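Local coordinates for anti-sigma-I factor RsgI3 (Clostridium thermocellum, PDB 6QE7), which probably holds the sigma factor SigI3 inactive until its extracellular tandem PA14 domains, the part of the protein seen here, bind plant polysaccharides such as pectin, at residues Ile176-Phe184 with Tyr260-Leu271. Residues are numbered along the deposited sequence; the frame is centred on the assembly and turned at random.
Sequences INFNWDKDF and YCNYGEPAFIKL
Phe178 and Ile269 form the hydrogen-bonded pair at the middle of an antiparallel ladder, in which the short strand 177-179 runs along the edge of strand 268-271 with its axis 4.7 Å away. Phe178 N gives a nearly straight bond to Ile269 O (2.8 Å, 167° at the hydrogen), and Ile269 N returns one to Phe178 O. Leu271 N to Ile176 O and Trp180 N to Ala267 O extend the ladder at its two ends; past the latter the chain enters a type I' turn, Trp180 to Asp183.

The face carrying Phe178 and Ile269 is apolar. The indole of Trp180 turns its edge to Ala267, CE3 lying 3.5 Å from CB, while its CZ3 reaches Ile269 CG2 at 3.8 Å. Phe178 CB lies over one indole face, toward the rim, and both aromatic residues touch Tyr158. Ile176 touches Ile269 and Leu271 and continues inward to Val258 and Trp198 of the facing sheet.

On the other face, Phe178 O lies over one side of the Phe268 ring, toward its rim, and Asn179 OD1 at its edge, 3.2 Å from CD2. Farther along, the Asn177 side chain extends away from its own backbone N (chi1 -167°), and its OD1 accepts Lys270 NZ in the carbonyl plane at 3.0 Å.

Within the turn, Lys182 bends across Pro266, and its NZ meets Gly264 O at 2.8 Å on a lone pair, although this lysine is poorly ordered. After it, Phe184 brings CE1 to Glu265 O, 3.5 Å away in the ring plane; the same oxygen accepts Asn262 ND2, which also bonds Gly192 O.

Flanking residues Ile176 and Trp180 thus tie strand 177-179 into the second PA14 domain's beta sandwich, whereas one lysine-amide bond and Phe268 against Asn179 join the strands outside. Amides of Asn262 and Asn217, on Glu265 O and Pro266 O, probably fix the 264-266 bend, with Lys182 a less certain third donor.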
# COMPACT_ATOMS: atom_id res chain seq x y z
N ILE A 176 1.79 6.95 -17.70
CA ILE A 176 1.06 8.01 -18.43
C ILE A 176 2.14 8.76 -19.20
O ILE A 176 2.76 9.70 -18.66
CB ILE A 176 0.21 8.90 -17.52
CG1 ILE A 176 -0.77 8.08 -16.67
CG2 ILE A 176 -0.53 9.96 -18.36
CD1 ILE A 176 -1.62 8.90 -15.79
N ASN A 177 2.39 8.26 -20.40
CA ASN A 177 3.47 8.77 -21.27
C ASN A 177 3.11 8.49 -22.73
O ASN A 177 3.60 7.47 -23.27
CB ASN A 177 4.79 8.08 -20.94
CG ASN A 177 5.96 8.79 -21.58
OD1 ASN A 177 5.79 9.86 -22.19
ND2 ASN A 177 7.11 8.16 -21.52
N PHE A 178 2.21 9.27 -23.29
CA PHE A 178 1.60 8.97 -24.61
C PHE A 178 1.78 10.17 -25.53
O PHE A 178 1.52 11.35 -25.14
CB PHE A 178 0.14 8.56 -24.45
CG PHE A 178 -0.05 7.21 -23.82
CD1 PHE A 178 0.23 6.05 -24.53
CD2 PHE A 178 -0.49 7.08 -22.50
CE1 PHE A 178 -0.02 4.81 -23.98
CE2 PHE A 178 -0.70 5.84 -21.92
CZ PHE A 178 -0.43 4.70 -22.66
N ASN A 179 2.38 9.88 -26.68
CA ASN A 179 2.43 10.77 -27.86
C ASN A 179 1.64 10.02 -28.95
O ASN A 179 2.20 9.10 -29.59
CB ASN A 179 3.87 11.12 -28.22
CG ASN A 179 3.99 11.86 -29.54
OD1 ASN A 179 3.27 12.81 -29.83
ND2 ASN A 179 4.95 11.46 -30.34
N TRP A 180 0.33 10.26 -29.05
CA TRP A 180 -0.49 9.48 -30.00
C TRP A 180 -0.41 10.03 -31.44
O TRP A 180 -0.42 9.19 -32.35
CB TRP A 180 -1.91 9.37 -29.52
CG TRP A 180 -2.05 8.39 -28.40
CD1 TRP A 180 -1.73 7.07 -28.41
CD2 TRP A 180 -2.55 8.67 -27.09
NE1 TRP A 180 -2.02 6.51 -27.20
CE2 TRP A 180 -2.56 7.46 -26.39
CE3 TRP A 180 -2.98 9.84 -26.45
CZ2 TRP A 180 -2.99 7.39 -25.07
CZ3 TRP A 180 -3.41 9.77 -25.15
CH2 TRP A 180 -3.43 8.55 -24.47
N ASP A 181 -0.14 11.33 -31.65
CA ASP A 181 0.56 11.77 -32.90
C ASP A 181 -0.35 11.46 -34.09
O ASP A 181 0.18 10.84 -35.04
CB ASP A 181 1.82 10.93 -33.19
CG ASP A 181 3.17 11.64 -33.24
OD1 ASP A 181 3.25 12.84 -32.89
OD2 ASP A 181 4.15 10.94 -33.60
N LYS A 182 -1.67 11.71 -33.91
CA LYS A 182 -2.79 11.65 -34.90
C LYS A 182 -3.43 10.25 -35.04
O LYS A 182 -4.59 10.25 -35.52
CB LYS A 182 -2.39 12.15 -36.30
CG LYS A 182 -3.43 13.07 -36.91
CD LYS A 182 -3.69 14.31 -36.05
CE LYS A 182 -5.13 14.78 -36.09
NZ LYS A 182 -5.40 15.96 -35.23
N ASP A 183 -2.75 9.13 -34.71
CA ASP A 183 -3.33 7.75 -34.68
C ASP A 183 -4.02 7.56 -33.33
O ASP A 183 -3.38 7.07 -32.38
CB ASP A 183 -2.27 6.67 -34.88
CG ASP A 183 -1.21 7.10 -35.89
OD1 ASP A 183 -0.29 7.89 -35.51
OD2 ASP A 183 -1.35 6.70 -37.07
N PHE A 184 -5.25 8.00 -33.22
CA PHE A 184 -5.96 8.09 -31.92
C PHE A 184 -6.04 6.72 -31.28
O PHE A 184 -6.34 5.72 -31.90
CB PHE A 184 -7.36 8.70 -32.08
CG PHE A 184 -7.34 10.07 -32.70
CD1 PHE A 184 -6.70 11.11 -32.06
CD2 PHE A 184 -7.80 10.26 -33.99
CE1 PHE A 184 -6.64 12.36 -32.63
CE2 PHE A 184 -7.75 11.51 -34.56
CZ PHE A 184 -7.22 12.57 -33.87
N TYR A 260 -7.93 13.01 -18.99
CA TYR A 260 -7.42 13.65 -20.23
C TYR A 260 -8.58 13.74 -21.23
O TYR A 260 -9.29 12.77 -21.46
CB TYR A 260 -6.30 12.82 -20.88
CG TYR A 260 -5.81 13.39 -22.18
CD1 TYR A 260 -5.23 14.64 -22.20
CD2 TYR A 260 -5.94 12.74 -23.39
CE1 TYR A 260 -4.78 15.22 -23.37
CE2 TYR A 260 -5.56 13.34 -24.59
CZ TYR A 260 -4.96 14.59 -24.58
OH TYR A 260 -4.50 15.25 -25.71
N CYS A 261 -8.71 14.88 -21.88
CA CYS A 261 -9.62 14.99 -23.03
C CYS A 261 -8.84 15.64 -24.19
O CYS A 261 -8.05 16.52 -24.03
CB CYS A 261 -10.92 15.65 -22.63
SG CYS A 261 -10.78 17.40 -22.19
N ASN A 262 -9.01 15.04 -25.32
CA ASN A 262 -8.60 15.55 -26.63
C ASN A 262 -9.74 16.32 -27.28
O ASN A 262 -10.89 15.84 -27.27
CB ASN A 262 -8.28 14.34 -27.50
CG ASN A 262 -7.30 14.79 -28.53
OD1 ASN A 262 -6.26 15.31 -28.10
ND2 ASN A 262 -7.67 14.68 -29.80
N TYR A 263 -9.46 17.46 -27.90
CA TYR A 263 -10.53 18.27 -28.55
C TYR A 263 -10.34 18.27 -30.10
O TYR A 263 -11.03 19.02 -30.93
CB TYR A 263 -10.52 19.66 -27.89
CG TYR A 263 -10.90 19.76 -26.43
CD1 TYR A 263 -12.22 19.59 -26.04
CD2 TYR A 263 -9.97 20.12 -25.44
CE1 TYR A 263 -12.62 19.75 -24.72
CE2 TYR A 263 -10.36 20.32 -24.12
CZ TYR A 263 -11.69 20.15 -23.76
OH TYR A 263 -12.17 20.29 -22.49
N GLY A 264 -9.46 17.39 -30.54
CA GLY A 264 -9.32 17.04 -31.97
C GLY A 264 -7.88 17.17 -32.42
O GLY A 264 -7.58 16.69 -33.57
N GLU A 265 -7.02 17.78 -31.58
CA GLU A 265 -5.58 17.94 -31.88
C GLU A 265 -4.96 16.54 -31.94
O GLU A 265 -5.61 15.57 -31.54
CB GLU A 265 -4.92 18.87 -30.85
CG GLU A 265 -5.17 20.33 -31.16
CD GLU A 265 -6.58 20.79 -30.80
OE1 GLU A 265 -7.20 20.16 -29.91
OE2 GLU A 265 -7.08 21.78 -31.40
N PRO A 266 -3.73 16.37 -32.47
CA PRO A 266 -2.98 15.13 -32.29
C PRO A 266 -2.74 15.00 -30.77
O PRO A 266 -2.40 16.04 -30.15
CB PRO A 266 -1.68 15.32 -33.06
CG PRO A 266 -1.55 16.83 -33.24
CD PRO A 266 -2.95 17.39 -33.21
N ALA A 267 -3.05 13.81 -30.22
CA ALA A 267 -3.23 13.64 -28.76
C ALA A 267 -1.85 13.38 -28.13
O ALA A 267 -1.05 12.65 -28.71
CB ALA A 267 -4.17 12.52 -28.45
N PHE A 268 -1.64 13.92 -26.95
CA PHE A 268 -0.37 13.81 -26.19
C PHE A 268 -0.71 14.00 -24.73
O PHE A 268 -1.35 15.00 -24.44
CB PHE A 268 0.59 14.91 -26.62
CG PHE A 268 2.01 14.85 -26.16
CD1 PHE A 268 2.37 15.31 -24.90
CD2 PHE A 268 3.02 14.42 -27.02
CE1 PHE A 268 3.70 15.29 -24.50
CE2 PHE A 268 4.36 14.42 -26.62
CZ PHE A 268 4.70 14.87 -25.36
N ILE A 269 -0.24 13.11 -23.87
CA ILE A 269 -0.21 13.40 -22.40
C ILE A 269 0.93 12.63 -21.72
O ILE A 269 1.06 11.38 -21.91
CB ILE A 269 -1.59 13.11 -21.79
CG1 ILE A 269 -1.59 13.37 -20.27
CG2 ILE A 269 -2.00 11.69 -22.17
CD1 ILE A 269 -2.90 13.29 -19.64
N LYS A 270 1.76 13.36 -20.98
CA LYS A 270 2.80 12.79 -20.06
C LYS A 270 2.45 13.25 -18.64
O LYS A 270 2.02 14.40 -18.53
CB LYS A 270 4.20 13.29 -20.43
CG LYS A 270 4.79 12.80 -21.75
CD LYS A 270 6.07 13.54 -22.19
CE LYS A 270 6.94 12.82 -23.23
NZ LYS A 270 6.18 11.99 -24.21
N LEU A 271 2.65 12.39 -17.61
CA LEU A 271 2.58 12.77 -16.16
C LEU A 271 3.99 12.62 -15.63
O LEU A 271 4.59 11.53 -15.82
CB LEU A 271 1.56 11.91 -15.38
CG LEU A 271 1.47 12.17 -13.87
CD1 LEU A 271 0.80 13.51 -13.59
CD2 LEU A 271 0.75 11.06 -13.18